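Local coordinates for protein L-Ala-D/L-Glu epimerase, a muconate lactonizing enzyme (Klebsiella pneumoniae subsp. pneumoniae MGH 78578, PDB 3FCP) that belongs to the muconate lactonizing enzyme group of the enolase superfamily and holds a magnesium ion in its barrel domain, at residues A[246-251]-A[268-273]; A[11-16]-A[37-42]; A[313-318]-A[350-355]; A[5-10]-A[83-88]; A[140-145]-A[166-171]. One frame throughout, in Å; residues are numbered along the deposited sequence.

Contact 1: residues A[246-251]-A[268-273]; sequences AILADE and TGAYAL. With MG (magnesium ion), chain I.
Thr268 meets Ile247 through a water molecule, which donates to Thr268 O and accepts from Ile247 N at 2.9 Å. Gly269 has backbone angles of a kind open to glycine, and its CA packs directly on Ile247 O in a CA-H...O contact at 3.4 Å. Ala270 carries two of the three backbone bonds between these parallel strands: its N donates to Ile247 O, and its O accepts from Ala249 N (2.8 Å, 174° at the hydrogen). Its CB lies beside Leu248 CD2 on the Leu248 face of the sheet. Tyr271 turns to the other face, where CD1 touches Ala249 CB at 3.9 Å and OH bonds to Gly259 O. Ala272 N donates to Ala249 O (2.8 Å), and Leu248 CD2 sits 3.3 Å from that same Ala272 N. Asp250 OD2 binds magnesium at 2.3 Å, while OD1 pairs with Lys277. With Asn201 and Glu251 it completes the protein ligands of the metal; Asp250 lies just past the C-terminal end of strand 246-249, in a beta-alpha-beta unit of the enolase-type barrel.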
# COMPACT_ATOMS: atom_id res chain seq x y z
N ALA A 246 17.22 -10.42 -15.30
CA ALA A 246 17.37 -8.98 -15.08
C ALA A 246 16.74 -8.07 -16.14
O ALA A 246 16.75 -8.38 -17.33
CB ALA A 246 18.86 -8.64 -14.94
N ILE A 247 16.19 -6.95 -15.68
CA ILE A 247 15.57 -5.95 -16.54
C ILE A 247 16.46 -4.70 -16.53
O ILE A 247 16.91 -4.25 -15.47
CB ILE A 247 14.15 -5.54 -16.05
CG1 ILE A 247 13.24 -6.78 -15.97
CG2 ILE A 247 13.55 -4.51 -16.99
CD1 ILE A 247 13.18 -7.60 -17.25
N LEU A 248 16.70 -4.14 -17.72
CA LEU A 248 17.52 -2.95 -17.88
C LEU A 248 16.62 -1.79 -18.32
O LEU A 248 15.95 -1.87 -19.35
CB LEU A 248 18.58 -3.19 -18.97
CG LEU A 248 19.95 -2.49 -18.96
CD1 LEU A 248 20.27 -2.03 -20.38
CD2 LEU A 248 20.00 -1.32 -17.98
N ALA A 249 16.58 -0.72 -17.53
CA ALA A 249 15.76 0.43 -17.88
C ALA A 249 16.57 1.39 -18.77
O ALA A 249 17.73 1.67 -18.49
CB ALA A 249 15.31 1.15 -16.62
N ASP A 250 15.97 1.86 -19.86
CA ASP A 250 16.65 2.82 -20.73
C ASP A 250 15.83 4.10 -20.80
O ASP A 250 16.00 4.99 -19.97
CB ASP A 250 16.89 2.25 -22.14
CG ASP A 250 17.69 3.20 -23.04
OD1 ASP A 250 18.17 4.25 -22.54
OD2 ASP A 250 17.85 2.91 -24.25
N GLU A 251 14.91 4.18 -21.76
CA GLU A 251 14.07 5.37 -21.91
C GLU A 251 13.30 5.75 -20.64
O GLU A 251 12.93 6.91 -20.47
CB GLU A 251 13.07 5.20 -23.07
CG GLU A 251 13.65 5.40 -24.47
CD GLU A 251 14.58 4.28 -24.90
OE1 GLU A 251 14.47 3.16 -24.36
OE2 GLU A 251 15.41 4.52 -25.80
N THR A 268 13.41 -3.13 -9.86
CA THR A 268 14.64 -3.80 -9.48
C THR A 268 15.29 -4.31 -10.76
O THR A 268 14.63 -4.88 -11.63
CB THR A 268 14.39 -4.97 -8.50
OG1 THR A 268 15.65 -5.57 -8.14
CG2 THR A 268 13.48 -6.02 -9.11
N GLY A 269 16.59 -4.06 -10.88
CA GLY A 269 17.34 -4.45 -12.06
C GLY A 269 18.49 -3.49 -12.25
O GLY A 269 19.23 -3.21 -11.31
N ALA A 270 18.63 -2.94 -13.46
CA ALA A 270 19.72 -2.01 -13.74
C ALA A 270 19.28 -0.83 -14.58
O ALA A 270 18.21 -0.85 -15.20
CB ALA A 270 20.86 -2.75 -14.44
N TYR A 271 20.10 0.22 -14.57
CA TYR A 271 19.84 1.42 -15.36
C TYR A 271 20.89 1.60 -16.46
O TYR A 271 22.10 1.40 -16.24
CB TYR A 271 19.89 2.69 -14.48
CG TYR A 271 18.75 2.89 -13.50
CD1 TYR A 271 17.56 2.16 -13.61
CD2 TYR A 271 18.84 3.85 -12.50
CE1 TYR A 271 16.50 2.40 -12.75
CE2 TYR A 271 17.78 4.10 -11.63
CZ TYR A 271 16.61 3.37 -11.76
OH TYR A 271 15.57 3.60 -10.91
N ALA A 272 20.42 1.98 -17.64
CA ALA A 272 21.32 2.24 -18.76
C ALA A 272 21.73 3.70 -18.66
O ALA A 272 21.01 4.59 -19.13
CB ALA A 272 20.60 1.99 -20.10
N LEU A 273 22.88 3.97 -18.05
CA LEU A 273 23.37 5.34 -17.92
C LEU A 273 23.81 5.85 -19.29
O LEU A 273 24.46 5.13 -20.05
CB LEU A 273 24.56 5.39 -16.96
CG LEU A 273 24.43 4.79 -15.56
CD1 LEU A 273 25.78 4.84 -14.85
CD2 LEU A 273 23.38 5.56 -14.77
MG MG I . 16.48 2.56 -26.08
O HOH W 1 15.48 -7.09 -12.83
O HOH W 2 16.43 0.34 -24.91
O HOH W 3 17.68 1.04 -27.55
O HOH W 4 17.98 4.08 -27.53

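Contact 2: residues A[11-16]-A[37-42]; sequences ESWIVD and IVRLTR
Glu11 and Trp13 face Arg39 and Ile37 as antiparallel hydrogen-bonded pairs, on strands whose directions differ by 169°, with the non-hydrogen-bonded pair Ser12-Val38 between them. All four backbone bonds measure close to 2.9 Å, as in Trp13 N to Ile37 O. At the non-hydrogen-bonded pair the chains come near enough for a CA-H...O contact, Ser12 CA to Ile37 O, at 3.0 Å. On the face bearing Glu11, Trp13, Ile37 and Arg39, the Glu11 and Arg39 side chains run side by side in a salt bridge. The grip is side-on and twofold: Arg39 NE reaches Glu11 OE1 (2.7 Å) from above the carboxylate plane, and Arg39 NH2 reaches Glu11 OE2 (2.9 Å) on its syn side. A bend at chi3 (59°) sets Arg39 NE for this. Trp13 comes at the same guanidinium from another direction, its ring plane turned 82° against it, so that the indole edge atom CH2 stands 3.4 Å above the guanidinium plane, offset toward its rim. Trp13 CE3 lies 4.1 Å from Ile37 CG2, and Val15 CG2 meets Ile37 CG1 at 4.0 Å. Helix 364-370 borders this face, with Leu367 against Trp13 and Val15. On the other face, helix 65-80 meets Ser12 and helix 103-121 meets Val38, while strand 33-42 continues the sheet by bonding to strand 47-53.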
# COMPACT_ATOMS: atom_id res chain seq x y z
N GLU A 11 31.45 27.31 -30.39
CA GLU A 11 31.16 27.02 -31.79
C GLU A 11 30.53 25.63 -31.82
O GLU A 11 30.75 24.83 -30.91
CB GLU A 11 32.45 26.96 -32.61
CG GLU A 11 33.29 28.23 -32.64
CD GLU A 11 34.71 27.94 -33.11
OE1 GLU A 11 35.55 27.53 -32.27
OE2 GLU A 11 34.98 28.11 -34.32
N SER A 12 29.74 25.34 -32.85
CA SER A 12 29.14 24.03 -32.99
C SER A 12 28.85 23.77 -34.46
O SER A 12 28.60 24.70 -35.23
CB SER A 12 27.85 23.91 -32.16
OG SER A 12 26.81 24.72 -32.65
N TRP A 13 28.91 22.51 -34.85
CA TRP A 13 28.68 22.11 -36.23
C TRP A 13 27.91 20.81 -36.26
O TRP A 13 28.06 19.97 -35.37
CB TRP A 13 30.00 21.84 -36.94
CG TRP A 13 31.03 22.92 -36.87
CD1 TRP A 13 31.25 23.91 -37.79
CD2 TRP A 13 32.02 23.09 -35.85
NE1 TRP A 13 32.33 24.67 -37.41
CE2 TRP A 13 32.82 24.19 -36.22
CE3 TRP A 13 32.31 22.41 -34.65
CZ2 TRP A 13 33.89 24.63 -35.44
CZ3 TRP A 13 33.38 22.85 -33.88
CH2 TRP A 13 34.16 23.95 -34.28
N ILE A 14 27.07 20.64 -37.28
CA ILE A 14 26.35 19.40 -37.45
C ILE A 14 27.26 18.68 -38.43
O ILE A 14 27.53 19.19 -39.52
CB ILE A 14 24.96 19.58 -38.07
CG1 ILE A 14 24.03 20.31 -37.10
CG2 ILE A 14 24.38 18.22 -38.43
CD1 ILE A 14 22.61 20.51 -37.60
N VAL A 15 27.74 17.51 -38.04
CA VAL A 15 28.65 16.75 -38.88
C VAL A 15 28.01 15.44 -39.31
O VAL A 15 27.51 14.69 -38.48
CB VAL A 15 29.95 16.45 -38.13
CG1 VAL A 15 30.92 15.74 -39.04
CG2 VAL A 15 30.56 17.74 -37.62
N ASP A 16 28.03 15.18 -40.62
CA ASP A 16 27.47 13.94 -41.15
C ASP A 16 28.63 13.06 -41.57
O ASP A 16 29.31 13.33 -42.57
CB ASP A 16 26.55 14.22 -42.34
CG ASP A 16 25.34 15.06 -41.96
OD1 ASP A 16 24.73 14.75 -40.92
OD2 ASP A 16 25.01 16.01 -42.69
N ILE A 37 28.91 18.57 -32.94
CA ILE A 37 30.18 18.78 -32.29
C ILE A 37 30.30 20.22 -31.80
O ILE A 37 29.85 21.16 -32.47
CB ILE A 37 31.35 18.48 -33.27
CG1 ILE A 37 31.29 17.01 -33.71
CG2 ILE A 37 32.69 18.81 -32.63
CD1 ILE A 37 31.46 16.02 -32.59
N VAL A 38 30.89 20.38 -30.63
CA VAL A 38 31.07 21.70 -30.06
C VAL A 38 32.52 21.95 -29.67
O VAL A 38 33.23 21.03 -29.27
CB VAL A 38 30.17 21.88 -28.80
CG1 VAL A 38 30.41 20.74 -27.83
CG2 VAL A 38 30.49 23.21 -28.11
N ARG A 39 32.95 23.20 -29.83
CA ARG A 39 34.29 23.60 -29.43
C ARG A 39 34.08 24.85 -28.59
O ARG A 39 33.51 25.84 -29.06
CB ARG A 39 35.19 23.92 -30.62
CG ARG A 39 36.59 24.36 -30.19
CD ARG A 39 37.56 24.39 -31.36
NE ARG A 39 37.11 25.29 -32.41
CZ ARG A 39 37.62 25.31 -33.64
NH1 ARG A 39 38.59 24.47 -33.96
NH2 ARG A 39 37.14 26.16 -34.54
N LEU A 40 34.52 24.79 -27.34
CA LEU A 40 34.38 25.91 -26.44
C LEU A 40 35.75 26.51 -26.19
O LEU A 40 36.69 25.80 -25.82
CB LEU A 40 33.75 25.44 -25.12
CG LEU A 40 33.39 26.49 -24.07
CD1 LEU A 40 32.28 25.94 -23.17
CD2 LEU A 40 34.63 26.85 -23.25
N THR A 41 35.87 27.82 -26.41
CA THR A 41 37.14 28.50 -26.22
C THR A 41 37.10 29.36 -24.97
O THR A 41 36.17 30.15 -24.78
CB THR A 41 37.48 29.39 -27.43
OG1 THR A 41 37.58 28.57 -28.61
CG2 THR A 41 38.81 30.10 -27.21
N ARG A 42 38.12 29.21 -24.12
CA ARG A 42 38.23 29.97 -22.89
C ARG A 42 39.11 31.21 -23.09
O ARG A 42 39.83 31.30 -24.08
CB ARG A 42 38.82 29.10 -21.79
CG ARG A 42 37.89 27.99 -21.31
CD ARG A 42 38.64 26.83 -20.70
NE ARG A 42 39.65 27.23 -19.73
CZ ARG A 42 39.71 26.78 -18.48
NH1 ARG A 42 38.81 25.90 -18.03
NH2 ARG A 42 40.70 27.15 -17.68

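Contact 3: residues A[313-318]-A[350-355]; sequences SLHAWS and VALPQT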
# COMPACT_ATOMS: atom_id res chain seq x y z
N SER A 313 31.85 9.59 -22.43
CA SER A 313 31.07 8.64 -21.64
C SER A 313 32.00 7.69 -20.89
O SER A 313 31.77 7.42 -19.71
CB SER A 313 30.16 7.80 -22.54
OG SER A 313 29.34 8.63 -23.34
N LEU A 314 33.03 7.19 -21.56
CA LEU A 314 33.97 6.26 -20.92
C LEU A 314 34.67 6.87 -19.70
O LEU A 314 34.91 6.17 -18.73
CB LEU A 314 35.03 5.77 -21.92
CG LEU A 314 34.84 4.59 -22.90
CD1 LEU A 314 34.13 3.42 -22.22
CD2 LEU A 314 34.07 5.05 -24.08
N HIS A 315 35.00 8.15 -19.75
CA HIS A 315 35.66 8.77 -18.60
C HIS A 315 34.76 8.67 -17.37
O HIS A 315 35.23 8.43 -16.26
CB HIS A 315 36.01 10.22 -18.89
CG HIS A 315 37.30 10.39 -19.63
ND1 HIS A 315 38.53 10.17 -19.04
CD2 HIS A 315 37.56 10.73 -20.91
CE1 HIS A 315 39.49 10.37 -19.93
NE2 HIS A 315 38.92 10.71 -21.07
N ALA A 316 33.45 8.86 -17.58
CA ALA A 316 32.47 8.76 -16.50
C ALA A 316 32.30 7.31 -16.07
O ALA A 316 32.31 7.00 -14.87
CB ALA A 316 31.13 9.34 -16.96
N TRP A 317 32.15 6.41 -17.04
CA TRP A 317 31.97 4.98 -16.74
C TRP A 317 33.14 4.40 -15.95
O TRP A 317 32.96 3.51 -15.12
CB TRP A 317 31.81 4.17 -18.04
CG TRP A 317 30.64 4.52 -18.94
CD1 TRP A 317 30.46 4.11 -20.23
CD2 TRP A 317 29.51 5.36 -18.63
NE1 TRP A 317 29.30 4.64 -20.75
CE2 TRP A 317 28.70 5.41 -19.79
CE3 TRP A 317 29.11 6.07 -17.49
CZ2 TRP A 317 27.51 6.15 -19.84
CZ3 TRP A 317 27.93 6.81 -17.54
CH2 TRP A 317 27.14 6.85 -18.71
N SER A 318 34.34 4.91 -16.20
CA SER A 318 35.55 4.43 -15.53
C SER A 318 35.54 4.63 -14.03
O SER A 318 36.22 3.92 -13.29
CB SER A 318 36.80 5.11 -16.11
OG SER A 318 36.94 6.43 -15.61
N VAL A 350 37.99 -1.47 -24.57
CA VAL A 350 38.43 -0.20 -25.12
C VAL A 350 39.37 0.43 -24.10
O VAL A 350 39.13 0.36 -22.89
CB VAL A 350 37.24 0.74 -25.43
CG1 VAL A 350 36.49 1.10 -24.16
CG2 VAL A 350 37.74 2.00 -26.12
N ALA A 351 40.45 1.03 -24.57
CA ALA A 351 41.41 1.65 -23.67
C ALA A 351 41.01 3.10 -23.42
O ALA A 351 40.73 3.85 -24.35
CB ALA A 351 42.81 1.59 -24.27
N LEU A 352 41.00 3.48 -22.14
CA LEU A 352 40.64 4.84 -21.76
C LEU A 352 41.88 5.74 -21.74
O LEU A 352 42.83 5.47 -21.00
CB LEU A 352 40.00 4.86 -20.37
CG LEU A 352 39.62 6.26 -19.88
CD1 LEU A 352 38.42 6.77 -20.68
CD2 LEU A 352 39.29 6.21 -18.40
N PRO A 353 41.88 6.81 -22.54
CA PRO A 353 43.05 7.70 -22.54
C PRO A 353 43.23 8.30 -21.15
O PRO A 353 42.26 8.51 -20.43
CB PRO A 353 42.68 8.77 -23.57
CG PRO A 353 41.70 8.06 -24.47
CD PRO A 353 40.87 7.26 -23.51
N GLN A 354 44.47 8.58 -20.76
CA GLN A 354 44.71 9.19 -19.46
C GLN A 354 45.56 10.45 -19.59
O GLN A 354 46.24 10.85 -18.64
CB GLN A 354 45.38 8.20 -18.50
CG GLN A 354 44.46 7.09 -17.99
CD GLN A 354 43.31 7.60 -17.13
OE1 GLN A 354 42.28 8.06 -17.65
NE2 GLN A 354 43.48 7.52 -15.82
N THR A 355 45.53 11.06 -20.76
CA THR A 355 46.25 12.30 -21.00
C THR A 355 45.31 13.42 -20.56
O THR A 355 44.17 13.14 -20.17
CB THR A 355 46.61 12.44 -22.50
OG1 THR A 355 45.42 12.35 -23.29
CG2 THR A 355 47.58 11.33 -22.91
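Leu352 fits between Leu314, His315 and Ser318, and it has more surface buried here than any other residue of the two segments. Its CG is anti to the backbone N (chi1 179°) and a chi2 of 71° directs CD1 over the His315 imidazole. This is a CH-pi contact centred on the ring: Leu352 CD1 stands 3.8 Å from the His315 ring centroid, only 7° off the normal. The same CD1 also touches Leu314 CB at 3.7 Å, so one methyl fills the angle between two successive helix residues. The other branch, Leu352 CD2, rests against Ser318 CB at 3.6 Å. Ser318 is itself turned back on the helix, its OG donating to His315 O over 2.7 Å. His315, next in buried surface, brings CE1 to within 3.4 Å of Pro353 O, and its NE2 is hydrogen-bonded to Leu358 O, which would restrain the rotation of the ring. Leu314 reaches the strand portion, where CD1 meets Val350 CG1 at 3.8 Å. No hydrogen bond crosses between the segments; the contacts are van der Waals and CH-pi. Val350 and Leu352 bond through their backbones to Leu137 of strand 136-143 and to Thr135 just before it. The arrangement is a helix packed on the antiparallel strand 349-351 that adjoins the first barrel strand, consistent with the modified TIM barrel of the enolase superfamily.

Contact 4: residues A[5-10]-A[83-88]; sequences ATVEQI and QPADNL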
# COMPACT_ATOMS: atom_id res chain seq x y z
N ALA A 5 39.33 30.86 -15.87
CA ALA A 5 39.14 31.54 -17.14
C ALA A 5 37.65 31.67 -17.38
O ALA A 5 36.85 31.05 -16.69
CB ALA A 5 39.79 30.73 -18.27
N THR A 6 37.27 32.49 -18.35
CA THR A 6 35.86 32.64 -18.66
C THR A 6 35.65 32.06 -20.05
O THR A 6 36.60 31.93 -20.83
CB THR A 6 35.43 34.12 -18.65
OG1 THR A 6 36.18 34.84 -19.63
CG2 THR A 6 35.67 34.73 -17.28
N VAL A 7 34.42 31.67 -20.37
CA VAL A 7 34.16 31.15 -21.70
C VAL A 7 34.07 32.34 -22.65
O VAL A 7 33.27 33.26 -22.46
CB VAL A 7 32.87 30.25 -21.74
CG1 VAL A 7 32.08 30.40 -20.46
CG2 VAL A 7 32.01 30.58 -22.96
N GLU A 8 34.94 32.35 -23.66
CA GLU A 8 34.95 33.44 -24.61
C GLU A 8 34.15 33.14 -25.86
O GLU A 8 33.51 34.03 -26.41
CB GLU A 8 36.39 33.80 -25.00
CG GLU A 8 37.06 34.70 -23.98
CD GLU A 8 38.19 35.53 -24.56
OE1 GLU A 8 38.53 36.56 -23.93
OE2 GLU A 8 38.74 35.15 -25.62
N GLN A 9 34.18 31.89 -26.29
CA GLN A 9 33.43 31.53 -27.48
C GLN A 9 32.98 30.08 -27.46
O GLN A 9 33.60 29.22 -26.84
CB GLN A 9 34.27 31.80 -28.73
CG GLN A 9 33.46 31.66 -30.01
CD GLN A 9 32.30 32.65 -30.07
OE1 GLN A 9 32.49 33.82 -30.42
NE2 GLN A 9 31.11 32.19 -29.71
N ILE A 10 31.88 29.83 -28.16
CA ILE A 10 31.31 28.50 -28.29
C ILE A 10 30.91 28.34 -29.75
O ILE A 10 30.14 29.14 -30.30
CB ILE A 10 30.06 28.32 -27.38
CG1 ILE A 10 30.47 28.33 -25.91
CG2 ILE A 10 29.37 27.00 -27.71
CD1 ILE A 10 29.31 28.22 -24.92
N GLN A 83 30.95 33.78 -18.56
CA GLN A 83 30.92 33.10 -17.27
C GLN A 83 32.21 32.34 -16.97
O GLN A 83 32.90 31.88 -17.89
CB GLN A 83 29.75 32.11 -17.22
CG GLN A 83 28.37 32.74 -17.37
CD GLN A 83 28.00 33.59 -16.17
OE1 GLN A 83 28.05 33.13 -15.03
NE2 GLN A 83 27.62 34.84 -16.42
N PRO A 84 32.57 32.22 -15.68
CA PRO A 84 33.79 31.49 -15.33
C PRO A 84 33.63 30.06 -15.83
O PRO A 84 32.66 29.38 -15.49
CB PRO A 84 33.82 31.58 -13.81
CG PRO A 84 33.21 32.94 -13.56
CD PRO A 84 32.01 32.92 -14.51
N ALA A 85 34.58 29.61 -16.65
CA ALA A 85 34.54 28.29 -17.26
C ALA A 85 35.06 27.13 -16.43
O ALA A 85 34.91 25.97 -16.82
CB ALA A 85 35.29 28.34 -18.60
N ASP A 86 35.65 27.43 -15.28
CA ASP A 86 36.22 26.41 -14.41
C ASP A 86 35.26 25.90 -13.33
O ASP A 86 35.52 24.89 -12.69
CB ASP A 86 37.44 26.99 -13.71
CG ASP A 86 37.10 28.23 -12.91
OD1 ASP A 86 36.67 29.23 -13.53
OD2 ASP A 86 37.24 28.22 -11.67
N ASN A 87 34.16 26.61 -13.13
CA ASN A 87 33.20 26.25 -12.09
C ASN A 87 32.01 25.47 -12.66
O ASN A 87 30.97 26.05 -12.94
CB ASN A 87 32.71 27.52 -11.40
CG ASN A 87 32.07 27.25 -10.05
OD1 ASN A 87 31.34 26.28 -9.88
ND2 ASN A 87 32.35 28.11 -9.08
N LEU A 88 32.17 24.15 -12.81
CA LEU A 88 31.10 23.33 -13.36
C LEU A 88 29.79 23.39 -12.55
O LEU A 88 28.71 23.38 -13.13
CB LEU A 88 31.56 21.88 -13.50
CG LEU A 88 30.59 20.96 -14.26
CD1 LEU A 88 30.16 21.60 -15.57
CD2 LEU A 88 31.27 19.62 -14.51
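Ala5 O accepts from Ala85 N at 2.7 Å with an angle of 161° at the hydrogen, the shorter of two backbone bonds across this contact. The same oxygen also receives a CA-H...O contact from Pro84 CA at 3.4 Å. The second bond runs from Val7 N to Gln83 O (2.9 Å), and the two bonds bracket the bridged pair Thr6-Pro84, whose CA atoms lie 4.1 Å apart. Gln83 O is closely surrounded: Thr6 CA comes to 3.2 Å, and Val7 CG1 approaches to 3.1 Å. This Val7 has a nearly eclipsed chi1 of 11°, which together with the short CG1 approach points to local strain. Ala85 CB lies 4.2 Å from Val7 CG1, the one apolar side-chain pair between the segments. The backbone N of Ala5 is buried without a partner in the model. Beyond the bridge, Glu8 and Gln9 both face Thr41 of strand 33-42 in a classic beta bulge. Arg42 of that strand packs on both Ala5 and Ala85. At the other end, Asn87 caps helix 88-98 through OD1 to Ala90 N, while its ND2 bonds to Ala132 O of a neighbouring subunit.

Contact 5: residues A[140-145]-A[166-171]; sequences LWTLAS and AFKLKI
Leu143 and Leu169 lie side by side and point the same way, with Leu143 CD1 and Leu169 CD2 only 3.5 Å apart, tighter than usual van der Waals contact. Leu169 has an off-rotamer chi1 of -33°, in keeping with that pressure. Leu143 CD1 also rests on Phe167 CB at 3.9 Å, and Leu158 of helix 148-158 meets the same Phe167. The opposite face carries Thr142 and Lys168, again alongside one another: Thr142 OG1 touches Lys168 CB at 3.6 Å, yet this buried hydroxyl has no hydrogen-bonding partner in the model. Leu140 CD1 adds a contact to Lys168 CB at 3.8 Å. Thr142 CG2 in turn meets Lys170 CG. Parallel backbones hold these side chains in register, with strand directions 35° apart; Lys168 bonds twice to segment 140-145, its N donating to Trp141 O (3.0 Å) and its O accepting from Leu143 N (2.9 Å). The bond from Lys170 N to Leu143 O is long and weak, and a water links Leu143 O to Lys170 O there. Strands 136-143 and 166-170, joined through helix 148-158, form a beta-alpha-beta crossover, the first of the enolase-type barrel, and the second strand bears the Lys-X-Lys pattern known from the muconate lactonizing enzyme subgroup. Farther out, the extended Lys168 chain carries NZ to salt bridges with Asp199, Glu225 and Glu327. The side chain of Lys170 ends about 6 Å from the magnesium ion. On the helix-facing side, Trp141 NE1 bonds to Glu154 of helix 148-158, and its ring meets Phe329 edge-to-face.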
# COMPACT_ATOMS: atom_id res chain seq x y z
N LEU A 140 30.52 -4.53 -25.38
CA LEU A 140 29.87 -5.64 -26.06
C LEU A 140 29.60 -5.25 -27.51
O LEU A 140 29.91 -4.13 -27.92
CB LEU A 140 28.56 -6.01 -25.35
CG LEU A 140 27.53 -4.91 -25.06
CD1 LEU A 140 26.85 -4.47 -26.35
CD2 LEU A 140 26.50 -5.45 -24.07
N TRP A 141 29.05 -6.18 -28.28
CA TRP A 141 28.73 -5.90 -29.68
C TRP A 141 27.24 -6.15 -29.89
O TRP A 141 26.67 -7.08 -29.32
CB TRP A 141 29.56 -6.81 -30.60
CG TRP A 141 29.36 -6.52 -32.06
CD1 TRP A 141 28.79 -7.34 -32.99
CD2 TRP A 141 29.71 -5.32 -32.74
NE1 TRP A 141 28.76 -6.71 -34.21
CE2 TRP A 141 29.32 -5.47 -34.09
CE3 TRP A 141 30.32 -4.12 -32.35
CZ2 TRP A 141 29.51 -4.47 -35.05
CZ3 TRP A 141 30.51 -3.12 -33.30
CH2 TRP A 141 30.11 -3.30 -34.64
N THR A 142 26.61 -5.32 -30.71
CA THR A 142 25.19 -5.49 -30.97
C THR A 142 24.98 -6.24 -32.27
O THR A 142 25.66 -6.01 -33.27
CB THR A 142 24.45 -4.13 -31.04
OG1 THR A 142 24.37 -3.57 -29.72
CG2 THR A 142 23.04 -4.30 -31.59
N LEU A 143 24.03 -7.17 -32.24
CA LEU A 143 23.68 -7.98 -33.40
C LEU A 143 22.30 -7.48 -33.82
O LEU A 143 21.31 -7.71 -33.12
CB LEU A 143 23.63 -9.46 -33.00
CG LEU A 143 24.97 -9.98 -32.47
CD1 LEU A 143 24.80 -11.35 -31.85
CD2 LEU A 143 25.98 -10.02 -33.60
N ALA A 144 22.25 -6.76 -34.93
CA ALA A 144 20.98 -6.21 -35.42
C ALA A 144 20.91 -6.11 -36.94
O ALA A 144 20.37 -5.14 -37.47
CB ALA A 144 20.75 -4.84 -34.80
N SER A 145 21.44 -7.11 -37.64
CA SER A 145 21.43 -7.11 -39.10
C SER A 145 20.05 -7.47 -39.63
O SER A 145 19.77 -7.32 -40.81
CB SER A 145 22.45 -8.11 -39.65
OG SER A 145 22.06 -9.44 -39.39
N ALA A 166 30.07 -10.72 -24.91
CA ALA A 166 28.73 -10.25 -24.57
C ALA A 166 28.10 -9.69 -25.84
O ALA A 166 28.76 -8.99 -26.61
CB ALA A 166 28.80 -9.18 -23.49
N PHE A 167 26.83 -10.00 -26.06
CA PHE A 167 26.13 -9.52 -27.23
C PHE A 167 24.77 -8.94 -26.86
O PHE A 167 24.09 -9.45 -25.97
CB PHE A 167 25.93 -10.66 -28.23
CG PHE A 167 27.22 -11.29 -28.68
CD1 PHE A 167 28.01 -10.68 -29.66
CD2 PHE A 167 27.67 -12.48 -28.12
CE1 PHE A 167 29.22 -11.24 -30.06
CE2 PHE A 167 28.88 -13.05 -28.51
CZ PHE A 167 29.66 -12.43 -29.49
N LYS A 168 24.39 -7.86 -27.54
CA LYS A 168 23.10 -7.22 -27.32
C LYS A 168 22.30 -7.39 -28.60
O LYS A 168 22.70 -6.91 -29.66
CB LYS A 168 23.30 -5.73 -27.00
CG LYS A 168 22.03 -4.90 -27.07
CD LYS A 168 22.28 -3.45 -26.65
CE LYS A 168 21.14 -2.54 -27.09
NZ LYS A 168 21.22 -1.17 -26.49
N LEU A 169 21.17 -8.09 -28.51
CA LEU A 169 20.34 -8.32 -29.69
C LEU A 169 19.17 -7.36 -29.71
O LEU A 169 18.47 -7.18 -28.70
CB LEU A 169 19.81 -9.75 -29.70
CG LEU A 169 20.67 -10.87 -29.12
CD1 LEU A 169 19.98 -12.21 -29.38
CD2 LEU A 169 22.06 -10.85 -29.74
N LYS A 170 18.94 -6.73 -30.85
CA LYS A 170 17.83 -5.80 -30.95
C LYS A 170 16.64 -6.54 -31.56
O LYS A 170 16.78 -7.23 -32.58
CB LYS A 170 18.21 -4.58 -31.79
CG LYS A 170 19.34 -3.77 -31.16
CD LYS A 170 19.19 -2.27 -31.37
CE LYS A 170 17.98 -1.71 -30.63
NZ LYS A 170 17.90 -0.21 -30.74
N ILE A 171 15.49 -6.41 -30.92
CA ILE A 171 14.28 -7.05 -31.38
C ILE A 171 13.12 -6.11 -31.15
O ILE A 171 13.32 -4.98 -30.69
CB ILE A 171 14.02 -8.36 -30.60
CG1 ILE A 171 13.97 -8.07 -29.10
CG2 ILE A 171 15.13 -9.37 -30.90
CD1 ILE A 171 13.64 -9.27 -28.24
O HOH W 5 19.09 -9.24 -32.86

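From the N terminus, contact 4 opens first and returns at 83-88, closing a long loop containing contact 2, where strand 33-42 comes back on strand 7-17. They share strand 7-17 and touch: Thr41 N lies 2.7 Å from Gln9 O, a probable hydrogen bond. Both lie in the N-terminal domain, joining its first strand to strand 33-42 and to the loop before helix 88-98. The remaining three follow in series in the barrel region, none crossing another. Contact 5 closes a short loop over helix 148-158, contact 1 another over helix 256-264, and both join neighbouring parallel strands of one sheet. Contact 3 closes last, bringing 350-355 back to helix 307-317, where Trp317 packs against Leu273 of contact 1.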